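Local structure of ABC transporter sugar binding protein (Xanthomonas axonopodis pv. citri, 3UOR) at residues A[89-94]-A[126-131]; A[119-124]-A[137-142]; A[196-201]-A[297-302]; A[233-238]-A[390-395]; A[344-347]-A[351-354]. The protein probably binds maltose or a related sugar in the periplasm and delivers it to an ABC transporter for uptake. All coordinates share one frame; numbering follows the deposited sequence.

Contact 1. Residues A[89-94]-A[126-131]; sequences LGNTWL and WDTNLV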
# COMPACT_ATOMS: atom_id res chain seq x y z
N LEU A 89 -7.12 -10.21 -4.33
CA LEU A 89 -7.83 -8.95 -4.55
C LEU A 89 -7.06 -7.81 -3.93
O LEU A 89 -6.77 -7.81 -2.73
CB LEU A 89 -9.23 -9.00 -3.91
CG LEU A 89 -10.44 -8.67 -4.77
CD1 LEU A 89 -10.43 -9.46 -6.06
CD2 LEU A 89 -11.71 -8.95 -4.00
N GLY A 90 -6.70 -6.82 -4.75
CA GLY A 90 -6.16 -5.58 -4.20
C GLY A 90 -7.10 -5.12 -3.10
O GLY A 90 -8.33 -5.16 -3.26
N ASN A 91 -6.56 -4.70 -1.98
CA ASN A 91 -7.47 -4.50 -0.86
C ASN A 91 -8.39 -3.28 -0.94
O ASN A 91 -9.28 -3.13 -0.11
CB ASN A 91 -6.76 -4.66 0.50
CG ASN A 91 -5.65 -3.70 0.67
OD1 ASN A 91 -5.61 -2.69 -0.03
ND2 ASN A 91 -4.73 -3.98 1.61
N THR A 92 -8.22 -2.42 -1.94
CA THR A 92 -9.17 -1.32 -2.13
C THR A 92 -10.33 -1.77 -3.02
O THR A 92 -11.34 -1.08 -3.15
CB THR A 92 -8.52 -0.02 -2.71
OG1 THR A 92 -7.83 -0.33 -3.91
CG2 THR A 92 -7.53 0.57 -1.72
N TRP A 93 -10.19 -2.95 -3.61
CA TRP A 93 -11.26 -3.57 -4.39
C TRP A 93 -12.29 -4.29 -3.52
O TRP A 93 -13.39 -4.55 -3.98
CB TRP A 93 -10.68 -4.57 -5.39
CG TRP A 93 -9.87 -3.94 -6.46
CD1 TRP A 93 -9.51 -2.63 -6.54
CD2 TRP A 93 -9.29 -4.59 -7.59
NE1 TRP A 93 -8.75 -2.42 -7.66
CE2 TRP A 93 -8.60 -3.61 -8.33
CE3 TRP A 93 -9.30 -5.90 -8.06
CZ2 TRP A 93 -7.93 -3.90 -9.50
CZ3 TRP A 93 -8.63 -6.19 -9.22
CH2 TRP A 93 -7.95 -5.19 -9.93
N LEU A 94 -11.93 -4.64 -2.29
CA LEU A 94 -12.84 -5.41 -1.43
C LEU A 94 -14.23 -4.79 -1.27
O LEU A 94 -15.23 -5.50 -1.40
CB LEU A 94 -12.23 -5.61 -0.04
CG LEU A 94 -11.80 -7.00 0.38
CD1 LEU A 94 -10.92 -7.62 -0.67
CD2 LEU A 94 -11.08 -6.92 1.70
N TRP A 126 -5.38 -5.72 9.00
CA TRP A 126 -6.59 -6.52 9.19
C TRP A 126 -7.80 -5.66 8.86
O TRP A 126 -8.77 -6.10 8.26
CB TRP A 126 -6.71 -6.97 10.65
CG TRP A 126 -7.75 -8.05 10.83
CD1 TRP A 126 -8.99 -7.92 11.38
CD2 TRP A 126 -7.63 -9.43 10.45
NE1 TRP A 126 -9.64 -9.13 11.38
CE2 TRP A 126 -8.83 -10.07 10.80
CE3 TRP A 126 -6.62 -10.18 9.83
CZ2 TRP A 126 -9.05 -11.43 10.56
CZ3 TRP A 126 -6.84 -11.53 9.59
CH2 TRP A 126 -8.05 -12.14 9.96
N ASP A 127 -7.75 -4.40 9.28
CA ASP A 127 -8.90 -3.51 9.12
C ASP A 127 -9.30 -3.33 7.65
O ASP A 127 -10.48 -3.15 7.36
CB ASP A 127 -8.61 -2.16 9.82
CG ASP A 127 -9.80 -1.22 9.77
OD1 ASP A 127 -10.91 -1.63 10.14
OD2 ASP A 127 -9.61 -0.04 9.38
N THR A 128 -8.34 -3.40 6.72
CA THR A 128 -8.68 -3.25 5.30
C THR A 128 -9.60 -4.36 4.79
O THR A 128 -10.22 -4.21 3.74
CB THR A 128 -7.43 -3.18 4.38
OG1 THR A 128 -6.75 -4.44 4.37
CG2 THR A 128 -6.46 -2.11 4.84
N ASN A 129 -9.70 -5.48 5.51
CA ASN A 129 -10.57 -6.56 5.04
C ASN A 129 -11.95 -6.52 5.66
O ASN A 129 -12.78 -7.38 5.40
CB ASN A 129 -9.93 -7.93 5.28
CG ASN A 129 -8.81 -8.21 4.33
OD1 ASN A 129 -8.84 -9.18 3.59
ND2 ASN A 129 -7.80 -7.36 4.33
N LEU A 130 -12.19 -5.53 6.50
CA LEU A 130 -13.48 -5.43 7.17
C LEU A 130 -14.35 -4.42 6.44
O LEU A 130 -13.95 -3.27 6.22
CB LEU A 130 -13.30 -5.00 8.62
CG LEU A 130 -12.79 -6.11 9.55
CD1 LEU A 130 -12.35 -5.53 10.89
CD2 LEU A 130 -13.90 -7.13 9.73
N VAL A 131 -15.52 -4.86 6.02
CA VAL A 131 -16.42 -3.97 5.31
C VAL A 131 -17.74 -3.95 6.04
O VAL A 131 -18.48 -4.94 6.04
CB VAL A 131 -16.62 -4.41 3.86
CG1 VAL A 131 -17.68 -3.55 3.21
CG2 VAL A 131 -15.31 -4.30 3.09
O HOH W 1 -10.40 -1.94 1.94
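Asn91, just past the end of strand 86-90, and Thr128, in the turn after helix 123-127, lie against each other in a buried part of the fold. Along the Asn91 side chain, CB lies 3.9 Å from Thr128 OG1, CG stays at about the same range of that hydroxyl and also nears Thr128 CB, and the tip ND2 comes to 3.5 Å from Thr128 OG1. A chi1 of 60° sets CG between the backbone N and the carbonyl carbon; this turns the amide toward the threonine, whose side chain it crosses obliquely. Both polar tips have firmer partners: Asn91 ND2 bonds to Ala300 O, and Thr128 OG1 to Val125 O, three residues back in helix 123-127. The two backbones are linked through a water, which donates to Asn91 O at 2.6 Å and to Thr128 O at 2.9 Å. Beside this single water, Leu94 supplies the apolar part. Its CD2 methyl reaches into the type I turn formed by Asp127 to Leu130, 3.5 Å from Thr128 O and 3.4 Å from Asn129 CA. The end of strand 86-90, where Asn91 is also backbone-bonded to Gly302, is thus joined to the turn after helix 123-127 by three elements: one water, the Leu94 methyl and the Asn91-Thr128 pair. Asn91 is held by the loop at Ala300 and Thr128 by its own helix, while the two carbonyls, which cannot bond each other, are reconciled by a double donor.

Contact 2. Residues A[119-124]-A[137-142]; sequences ADYFPG and GVPWYV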
# COMPACT_ATOMS: atom_id res chain seq x y z
N ALA A 119 -5.36 -11.54 15.98
CA ALA A 119 -4.58 -10.70 16.89
C ALA A 119 -3.11 -10.62 16.47
O ALA A 119 -2.37 -9.75 16.92
CB ALA A 119 -4.69 -11.22 18.34
N ASP A 120 -2.68 -11.54 15.61
CA ASP A 120 -1.27 -11.55 15.16
C ASP A 120 -1.07 -10.69 13.90
O ASP A 120 0.06 -10.50 13.45
CB ASP A 120 -0.81 -12.98 14.91
CG ASP A 120 0.68 -13.09 14.63
OD1 ASP A 120 1.05 -13.76 13.63
OD2 ASP A 120 1.47 -12.50 15.40
N TYR A 121 -2.17 -10.18 13.33
CA TYR A 121 -2.09 -9.38 12.11
C TYR A 121 -2.01 -7.89 12.44
O TYR A 121 -2.65 -7.40 13.37
CB TYR A 121 -3.32 -9.63 11.22
CG TYR A 121 -3.23 -10.91 10.42
CD1 TYR A 121 -2.95 -10.90 9.07
CD2 TYR A 121 -3.40 -12.16 11.04
CE1 TYR A 121 -2.86 -12.06 8.35
CE2 TYR A 121 -3.31 -13.34 10.31
CZ TYR A 121 -3.04 -13.28 8.97
OH TYR A 121 -2.96 -14.43 8.22
N PHE A 122 -1.21 -7.15 11.69
CA PHE A 122 -1.13 -5.72 11.96
C PHE A 122 -2.55 -5.14 11.87
O PHE A 122 -3.30 -5.46 10.95
CB PHE A 122 -0.15 -5.04 11.00
CG PHE A 122 1.25 -5.61 11.08
CD1 PHE A 122 2.04 -5.38 12.20
CD2 PHE A 122 1.76 -6.38 10.05
CE1 PHE A 122 3.33 -5.90 12.28
CE2 PHE A 122 3.04 -6.91 10.13
CZ PHE A 122 3.83 -6.68 11.26
N PRO A 123 -2.94 -4.33 12.87
CA PRO A 123 -4.35 -3.96 12.98
C PRO A 123 -4.85 -3.15 11.77
O PRO A 123 -5.94 -3.42 11.29
CB PRO A 123 -4.42 -3.15 14.28
CG PRO A 123 -3.00 -2.69 14.52
CD PRO A 123 -2.12 -3.80 13.97
N GLY A 124 -4.06 -2.19 11.29
CA GLY A 124 -4.44 -1.42 10.12
C GLY A 124 -4.56 -2.32 8.89
O GLY A 124 -5.37 -2.08 8.01
N GLY A 137 -12.10 -10.93 3.69
CA GLY A 137 -10.87 -11.44 3.12
C GLY A 137 -9.86 -11.73 4.21
O GLY A 137 -10.12 -11.48 5.40
N VAL A 138 -8.71 -12.25 3.82
CA VAL A 138 -7.58 -12.37 4.74
C VAL A 138 -6.40 -11.67 4.08
O VAL A 138 -6.13 -11.89 2.90
CB VAL A 138 -7.22 -13.87 5.02
CG1 VAL A 138 -5.98 -13.97 5.90
CG2 VAL A 138 -8.40 -14.58 5.66
N PRO A 139 -5.71 -10.78 4.83
CA PRO A 139 -4.60 -10.06 4.21
C PRO A 139 -3.57 -11.05 3.71
O PRO A 139 -3.23 -11.97 4.44
CB PRO A 139 -4.01 -9.25 5.37
CG PRO A 139 -5.13 -9.12 6.35
CD PRO A 139 -5.91 -10.41 6.24
N TRP A 140 -3.06 -10.87 2.50
CA TRP A 140 -2.03 -11.76 1.98
C TRP A 140 -0.64 -11.14 2.11
O TRP A 140 0.26 -11.72 2.71
CB TRP A 140 -2.34 -12.11 0.53
CG TRP A 140 -1.42 -13.09 -0.09
CD1 TRP A 140 -0.55 -13.92 0.55
CD2 TRP A 140 -1.28 -13.36 -1.49
NE1 TRP A 140 0.15 -14.68 -0.37
CE2 TRP A 140 -0.29 -14.35 -1.63
CE3 TRP A 140 -1.89 -12.84 -2.64
CZ2 TRP A 140 0.10 -14.85 -2.87
CZ3 TRP A 140 -1.51 -13.33 -3.87
CH2 TRP A 140 -0.52 -14.33 -3.97
N TYR A 141 -0.44 -9.95 1.55
CA TYR A 141 0.83 -9.25 1.74
C TYR A 141 0.54 -7.76 1.73
O TYR A 141 -0.53 -7.33 1.31
CB TYR A 141 1.83 -9.61 0.65
CG TYR A 141 1.42 -9.16 -0.74
CD1 TYR A 141 1.69 -7.87 -1.19
CD2 TYR A 141 0.75 -10.02 -1.59
CE1 TYR A 141 1.30 -7.46 -2.45
CE2 TYR A 141 0.37 -9.64 -2.84
CZ TYR A 141 0.64 -8.36 -3.27
OH TYR A 141 0.24 -8.01 -4.53
N VAL A 142 1.49 -6.97 2.20
CA VAL A 142 1.25 -5.55 2.46
C VAL A 142 2.20 -4.70 1.62
O VAL A 142 3.39 -5.00 1.50
CB VAL A 142 1.47 -5.20 3.94
CG1 VAL A 142 1.04 -3.77 4.24
CG2 VAL A 142 0.71 -6.16 4.82
O HOH W 2 -2.40 -14.38 5.75
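Segment 119-124 runs from a 3-10 turn into the start of helix 123-127; the backbones stay apart, the nearest CA atoms, those of Tyr121 and Pro139, being 8.3 Å apart, and side chains reach across to strand 134-150. Tyr121 does most of this. With CG anti to its carbonyl carbon (chi1 -79°), the ring is sent toward the strand, where CD1 rests 3.9 Å from Pro139 CG and CE1 lies 4.1 Å from Pro139 CD, the proline ring meeting it obliquely. Farther out, Val138 CG1 comes to 3.8 Å from Tyr121 OH, the two side chains crossing at about a right angle. The phenol oxygen is served by a water lying in the plane of the ring, 2.5 Å from Tyr121 OH; the same water donates to Pro139 O at 2.9 Å, tying the tyrosine to the strand backbone. Trp126, on the helix that follows, meets the Tyr121 ring with planes at about 55° and also touches Pro139. Phe122 occupies the N-cap position of that helix. Trp140 and Tyr141 both face Ser303 in a classic beta bulge, and the contact is thus the lead-in to helix 123-127 packed on a bulged strand of the mixed beta sheet, in the alpha/beta fold of periplasmic solute-binding proteins.

Contact 3. Residues A[196-201]-A[297-302]; sequences QQLSFA and AGIAGG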
# COMPACT_ATOMS: atom_id res chain seq x y z
N GLN A 196 2.34 9.31 -1.82
CA GLN A 196 3.07 10.16 -0.88
C GLN A 196 2.13 11.13 -0.13
O GLN A 196 2.13 11.16 1.10
CB GLN A 196 4.17 10.94 -1.60
CG GLN A 196 5.23 10.07 -2.26
CD GLN A 196 4.83 9.62 -3.64
OE1 GLN A 196 3.69 9.80 -4.05
NE2 GLN A 196 5.77 9.03 -4.37
N GLN A 197 1.31 11.89 -0.87
CA GLN A 197 0.36 12.82 -0.26
C GLN A 197 -0.56 12.03 0.62
O GLN A 197 -0.90 12.43 1.73
CB GLN A 197 -0.55 13.52 -1.31
CG GLN A 197 0.18 14.16 -2.45
CD GLN A 197 0.46 13.19 -3.59
OE1 GLN A 197 1.33 12.29 -3.48
NE2 GLN A 197 -0.27 13.36 -4.72
N LEU A 198 -1.03 10.90 0.08
CA LEU A 198 -1.96 10.07 0.83
C LEU A 198 -1.34 9.60 2.16
O LEU A 198 -1.99 9.66 3.21
CB LEU A 198 -2.43 8.88 -0.01
CG LEU A 198 -3.31 7.87 0.74
CD1 LEU A 198 -4.56 8.56 1.24
CD2 LEU A 198 -3.68 6.71 -0.18
N SER A 199 -0.08 9.16 2.12
CA SER A 199 0.60 8.70 3.35
C SER A 199 0.56 9.80 4.40
O SER A 199 0.16 9.56 5.53
CB SER A 199 2.07 8.33 3.07
OG SER A 199 2.13 7.25 2.16
N PHE A 200 0.95 11.01 4.02
CA PHE A 200 0.99 12.13 4.97
C PHE A 200 -0.40 12.51 5.46
O PHE A 200 -0.54 12.99 6.59
CB PHE A 200 1.74 13.34 4.38
CG PHE A 200 3.18 13.07 4.13
CD1 PHE A 200 4.00 12.57 5.15
CD2 PHE A 200 3.74 13.26 2.87
CE1 PHE A 200 5.33 12.30 4.94
CE2 PHE A 200 5.10 12.99 2.65
CZ PHE A 200 5.89 12.51 3.69
N ALA A 201 -1.42 12.33 4.62
CA ALA A 201 -2.79 12.64 5.02
C ALA A 201 -3.34 11.60 5.99
O ALA A 201 -4.09 11.93 6.92
CB ALA A 201 -3.69 12.74 3.78
N ALA A 297 1.78 7.08 10.73
CA ALA A 297 1.06 6.09 9.94
C ALA A 297 1.58 6.08 8.53
O ALA A 297 2.42 6.91 8.15
CB ALA A 297 -0.42 6.39 9.94
N GLY A 298 1.09 5.14 7.74
CA GLY A 298 1.42 5.05 6.34
C GLY A 298 0.29 4.28 5.69
O GLY A 298 -0.71 3.97 6.35
N ILE A 299 0.45 3.97 4.42
CA ILE A 299 -0.60 3.29 3.65
C ILE A 299 -0.65 1.79 4.01
O ILE A 299 0.38 1.16 4.22
CB ILE A 299 -0.29 3.45 2.15
CG1 ILE A 299 -0.76 4.83 1.67
CG2 ILE A 299 -0.95 2.40 1.32
CD1 ILE A 299 -0.06 5.24 0.40
N ALA A 300 -1.85 1.23 4.09
CA ALA A 300 -2.04 -0.21 4.25
C ALA A 300 -2.44 -0.80 2.91
O ALA A 300 -3.59 -1.20 2.71
CB ALA A 300 -3.10 -0.49 5.29
N GLY A 301 -1.50 -0.82 1.97
CA GLY A 301 -1.80 -1.26 0.61
C GLY A 301 -1.51 -2.74 0.52
O GLY A 301 -1.16 -3.36 1.51
N GLY A 302 -1.62 -3.29 -0.68
CA GLY A 302 -1.29 -4.68 -0.90
C GLY A 302 -2.53 -5.44 -1.29
O GLY A 302 -3.49 -4.85 -1.77
O HOH W 3 3.02 4.89 3.18
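Ile299 and Ser199 bring a loop against the side of helix 195-202 near the centre of the molecule, in the alpha/beta fold of a periplasmic solute-binding protein. The loop runs from strand 284-287 to strand 303-307, and Ile299 is its main contribution here. CG1 of Ile299 is anti to the carbonyl carbon (chi1 -81°) and chi2 is extended at 159°, and the end of the chain is thereby brought in against the helix although its CB bond does not aim there. The CD1 methyl ends 3.5 Å from Ser199 OG, while CG1 is 3.8 Å from the same oxygen, an apolar branch lying alongside a hydroxyl. Leu198 meets the same CG1-CD1 branch: its CD2 methyl is 3.9 Å from Ile299 CG1, and the two side chains cross at about a right angle. Leu198 also touches Trp377 and Met384 of helix 377-394. The backbone at Gly298 approaches most closely, its CA lying 4.8 Å from that of Ser199, and glycine presents no side chain there. Just before it, Ala297 O is bonded to Gln203 NE2 beyond the segment. The carbonyl of Ile299 accepts a bond from Thr144 OG1 of strand 134-150, holding the loop on the sheet side as well. The serine hydroxyl is buried, and it is satisfied by Glu195 O one turn back and by a water. That water donates to Ser199 OG at 2.7 Å and accepts from Ile299 N at 3.0 Å.

Contact 4. Residues A[233-238]-A[390-395]; sequences MYQQGW and RVVRGG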
# COMPACT_ATOMS: atom_id res chain seq x y z
N MET A 233 7.65 20.98 0.38
CA MET A 233 8.90 20.33 -0.02
C MET A 233 9.30 20.71 -1.45
O MET A 233 10.47 20.84 -1.76
CB MET A 233 8.78 18.80 0.07
CG MET A 233 8.53 18.27 1.49
SD MET A 233 8.75 16.47 1.56
CE MET A 233 7.51 16.10 2.80
N TYR A 234 8.33 20.83 -2.35
CA TYR A 234 8.67 21.28 -3.70
C TYR A 234 9.02 22.76 -3.72
O TYR A 234 9.96 23.15 -4.41
CB TYR A 234 7.54 21.01 -4.69
CG TYR A 234 7.14 19.56 -4.76
CD1 TYR A 234 7.67 18.71 -5.71
CD2 TYR A 234 6.24 19.05 -3.84
CE1 TYR A 234 7.28 17.37 -5.76
CE2 TYR A 234 5.85 17.73 -3.87
CZ TYR A 234 6.37 16.90 -4.82
OH TYR A 234 5.94 15.59 -4.83
N GLN A 235 8.28 23.57 -2.98
CA GLN A 235 8.49 25.01 -3.04
C GLN A 235 9.81 25.40 -2.38
O GLN A 235 10.37 26.45 -2.73
CB GLN A 235 7.32 25.82 -2.47
CG GLN A 235 5.92 25.50 -3.04
CD GLN A 235 5.88 25.39 -4.56
OE1 GLN A 235 6.73 25.92 -5.26
NE2 GLN A 235 4.88 24.69 -5.06
N GLN A 236 10.31 24.59 -1.44
CA GLN A 236 11.61 24.90 -0.83
C GLN A 236 12.75 24.40 -1.72
O GLN A 236 13.91 24.72 -1.49
CB GLN A 236 11.76 24.29 0.56
CG GLN A 236 10.73 24.71 1.57
CD GLN A 236 10.83 26.17 1.91
OE1 GLN A 236 11.86 26.81 1.69
NE2 GLN A 236 9.74 26.73 2.44
N GLY A 237 12.42 23.61 -2.73
CA GLY A 237 13.43 23.03 -3.59
C GLY A 237 14.01 21.75 -2.99
O GLY A 237 15.08 21.31 -3.40
N TRP A 238 13.31 21.17 -2.01
CA TRP A 238 13.79 19.92 -1.39
C TRP A 238 13.47 18.74 -2.31
O TRP A 238 14.28 17.83 -2.47
CB TRP A 238 13.19 19.70 0.00
CG TRP A 238 13.52 20.78 0.97
CD1 TRP A 238 14.61 21.59 0.94
CD2 TRP A 238 12.76 21.17 2.12
NE1 TRP A 238 14.59 22.46 2.00
CE2 TRP A 238 13.46 22.22 2.74
CE3 TRP A 238 11.57 20.72 2.69
CZ2 TRP A 238 12.99 22.85 3.90
CZ3 TRP A 238 11.10 21.34 3.84
CH2 TRP A 238 11.81 22.40 4.43
N ARG A 390 -1.43 20.41 -9.41
CA ARG A 390 -1.73 21.77 -9.85
C ARG A 390 -1.26 22.77 -8.80
O ARG A 390 -0.75 23.84 -9.13
CB ARG A 390 -3.23 21.94 -10.08
CG ARG A 390 -3.57 22.88 -11.20
CD ARG A 390 -4.85 22.40 -11.88
NE ARG A 390 -5.93 22.30 -10.91
CZ ARG A 390 -6.86 21.36 -10.90
NH1 ARG A 390 -6.85 20.40 -11.83
NH2 ARG A 390 -7.80 21.37 -9.97
N VAL A 391 -1.46 22.42 -7.53
CA VAL A 391 -0.96 23.22 -6.44
C VAL A 391 0.56 23.34 -6.53
O VAL A 391 1.10 24.45 -6.44
CB VAL A 391 -1.34 22.60 -5.09
CG1 VAL A 391 -0.47 23.18 -3.96
CG2 VAL A 391 -2.82 22.83 -4.83
N VAL A 392 1.24 22.21 -6.72
CA VAL A 392 2.70 22.22 -6.80
C VAL A 392 3.24 22.96 -8.04
O VAL A 392 4.14 23.79 -7.93
CB VAL A 392 3.30 20.82 -6.80
CG1 VAL A 392 4.81 20.90 -6.93
CG2 VAL A 392 2.90 20.06 -5.50
N ARG A 393 2.71 22.65 -9.21
CA ARG A 393 3.24 23.20 -10.44
C ARG A 393 2.66 24.58 -10.73
O ARG A 393 3.39 25.50 -11.01
CB ARG A 393 2.97 22.27 -11.62
CG ARG A 393 3.65 20.91 -11.50
CD ARG A 393 3.63 20.17 -12.85
NE ARG A 393 4.95 19.60 -13.13
CZ ARG A 393 5.16 18.31 -13.35
NH1 ARG A 393 4.15 17.46 -13.33
NH2 ARG A 393 6.38 17.86 -13.60
N GLY A 394 1.34 24.73 -10.64
CA GLY A 394 0.69 25.97 -11.04
C GLY A 394 0.56 26.98 -9.91
O GLY A 394 0.14 28.09 -10.13
N GLY A 395 0.91 26.60 -8.70
CA GLY A 395 0.74 27.52 -7.59
C GLY A 395 -0.72 27.79 -7.24
O GLY A 395 -1.00 28.75 -6.52
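The Tyr234 ring offers one face to Val392, whose CG1 methyl sits over it 3.5 Å from Tyr234 CG, at the near end of the ring beside CB. The second methyl, CG2, lies farther along the same ring, 3.9 Å from Tyr234 CD2, with the valine fork crossing the tyrosine at about a right angle. Tyr230, one turn earlier, meets Tyr234 edge-to-face, and Tyr234 OH bonds to Met189 O. The amide of Gln235 is the second flat group in the contact. Its NE2 donates to Val392 O at 3.1 Å with an N-H...O angle of 159°; the acceptor lies nearly in the amide plane, and the donor meets a lone pair in the carbonyl plane. A bend at chi2 (-46°) curls the chain round to reach it. Asp231 OD1 also bonds to NE2, and OE1 takes Lys241 NZ, pinning both ends of the amide. Because Val392 O is near the end of its helix, the glutamine occupies a carbonyl of the last turn. Both helices finish here: 221-235 closes in a Schellman motif at Gly237, and 377-394 gives way to positive phi at Gly395. Their ends meet, with Leu191 touching both Tyr234 and Val392, and helix 398-412 covering Val391.

Contact 5. Residues A[344-347]-A[351-354]; sequences RSTW and SLAN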
# COMPACT_ATOMS: atom_id res chain seq x y z
N ARG A 344 2.67 -10.49 12.58
CA ARG A 344 3.85 -10.31 13.41
C ARG A 344 4.71 -11.55 13.49
O ARG A 344 5.93 -11.46 13.55
CB ARG A 344 3.48 -9.92 14.82
CG ARG A 344 2.75 -8.65 14.86
CD ARG A 344 2.86 -7.99 16.19
NE ARG A 344 2.00 -6.82 16.17
CZ ARG A 344 0.69 -6.89 16.31
NH1 ARG A 344 0.11 -8.07 16.51
NH2 ARG A 344 -0.04 -5.79 16.27
N SER A 345 4.08 -12.71 13.49
CA SER A 345 4.88 -13.90 13.72
C SER A 345 5.78 -14.22 12.53
O SER A 345 6.86 -14.77 12.69
CB SER A 345 4.03 -15.10 14.19
OG SER A 345 3.14 -15.54 13.19
N THR A 346 5.36 -13.84 11.33
CA THR A 346 6.25 -14.04 10.18
C THR A 346 7.46 -13.13 10.33
O THR A 346 8.56 -13.49 9.95
CB THR A 346 5.58 -13.72 8.87
OG1 THR A 346 4.36 -14.46 8.79
CG2 THR A 346 6.47 -14.13 7.71
N TRP A 347 7.23 -11.94 10.91
CA TRP A 347 8.29 -10.96 11.10
C TRP A 347 9.28 -11.39 12.16
O TRP A 347 10.39 -10.85 12.21
CB TRP A 347 7.70 -9.58 11.42
CG TRP A 347 7.27 -8.85 10.14
CD1 TRP A 347 6.05 -8.90 9.55
CD2 TRP A 347 8.10 -8.04 9.30
NE1 TRP A 347 6.05 -8.15 8.40
CE2 TRP A 347 7.31 -7.62 8.22
CE3 TRP A 347 9.43 -7.62 9.36
CZ2 TRP A 347 7.79 -6.79 7.21
CZ3 TRP A 347 9.92 -6.80 8.35
CH2 TRP A 347 9.10 -6.39 7.29
N SER A 351 14.76 -15.14 9.07
CA SER A 351 14.75 -14.65 7.70
C SER A 351 14.40 -13.14 7.60
O SER A 351 15.05 -12.37 6.89
CB SER A 351 13.72 -15.50 6.92
OG SER A 351 13.57 -15.12 5.56
N LEU A 352 13.37 -12.72 8.34
CA LEU A 352 12.92 -11.33 8.32
C LEU A 352 13.53 -10.48 9.43
O LEU A 352 13.93 -9.35 9.21
CB LEU A 352 11.39 -11.28 8.40
CG LEU A 352 10.72 -11.41 7.03
CD1 LEU A 352 9.51 -12.27 7.07
CD2 LEU A 352 10.39 -10.03 6.47
N ALA A 353 13.61 -11.05 10.63
CA ALA A 353 14.04 -10.31 11.80
C ALA A 353 15.49 -9.83 11.73
O ALA A 353 15.85 -8.85 12.39
CB ALA A 353 13.83 -11.16 13.05
N ASN A 354 16.31 -10.53 10.95
CA ASN A 354 17.70 -10.16 10.74
C ASN A 354 17.96 -9.43 9.41
O ASN A 354 19.11 -9.28 8.98
CB ASN A 354 18.58 -11.41 10.79
CG ASN A 354 18.49 -12.12 12.12
OD1 ASN A 354 18.45 -11.48 13.19
ND2 ASN A 354 18.46 -13.45 12.08
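Thr346 and Trp347 carry this contact, while the two residues before them turn to other parts of the fold. Arg344 makes a salt bridge with Glu366, and Ser345 OG bonds to Asp120. At Thr346 the methyl CG2 lies 3.6 Å from Leu352 CD1, and Thr346 O is close to that same methyl at 3.3 Å. Its hydroxyl is directed elsewhere, bonding to Gln330 OE1. Trp347 follows, with CG anti to the carbonyl carbon (chi1 -82°), an arrangement that swings the indole back to Leu352 although its CB bond starts away from the second segment. Leu352 CD2 sits over one face of the six-membered ring, 3.8 Å from its centroid and only 12° off the normal, a clear CH-pi contact. The two leucine methyls thus divide the work, CD1 going to the threonine and CD2 to the indole. Trp347 O meets the CB of Ala353 at 3.6 Å, and the indole NE1 is bonded to Pro341 O. The weakly bonded helix 344-348 and the short helix 350-353 follow each other almost directly, and Leu352 of the second packs back on the first. Helix 327-337 adds contacts, Pro327 touching Thr346 and His334 touching Leu352, and Phe122, the N-cap residue of helix 123-127, meets the Trp347 ring.

How the contacts relate
From the N terminus, strand 86-90 leads into contact 1, which closes on the turn after helix 123-127. Contact 2 opens inside that loop and closes beyond it on strand 134-150, so contacts 1 and 2 cross; they touch, both using helix 123-127. Contact 3 follows in series, tying helix 195-202 to the loop before strand 303-307, which touches contact 1 through Asn91. Contact 4 opens within contact 3's loop and closes on helix 377-394, crossing it, and spans 152 residues. Contact 5 is a short local closure nested inside contact 4's loop, yet it joins contact 2 through Asp120 and Arg344. Contacts 1, 2 and 5 each lie on the opposite side of the chain's centre from contact 4.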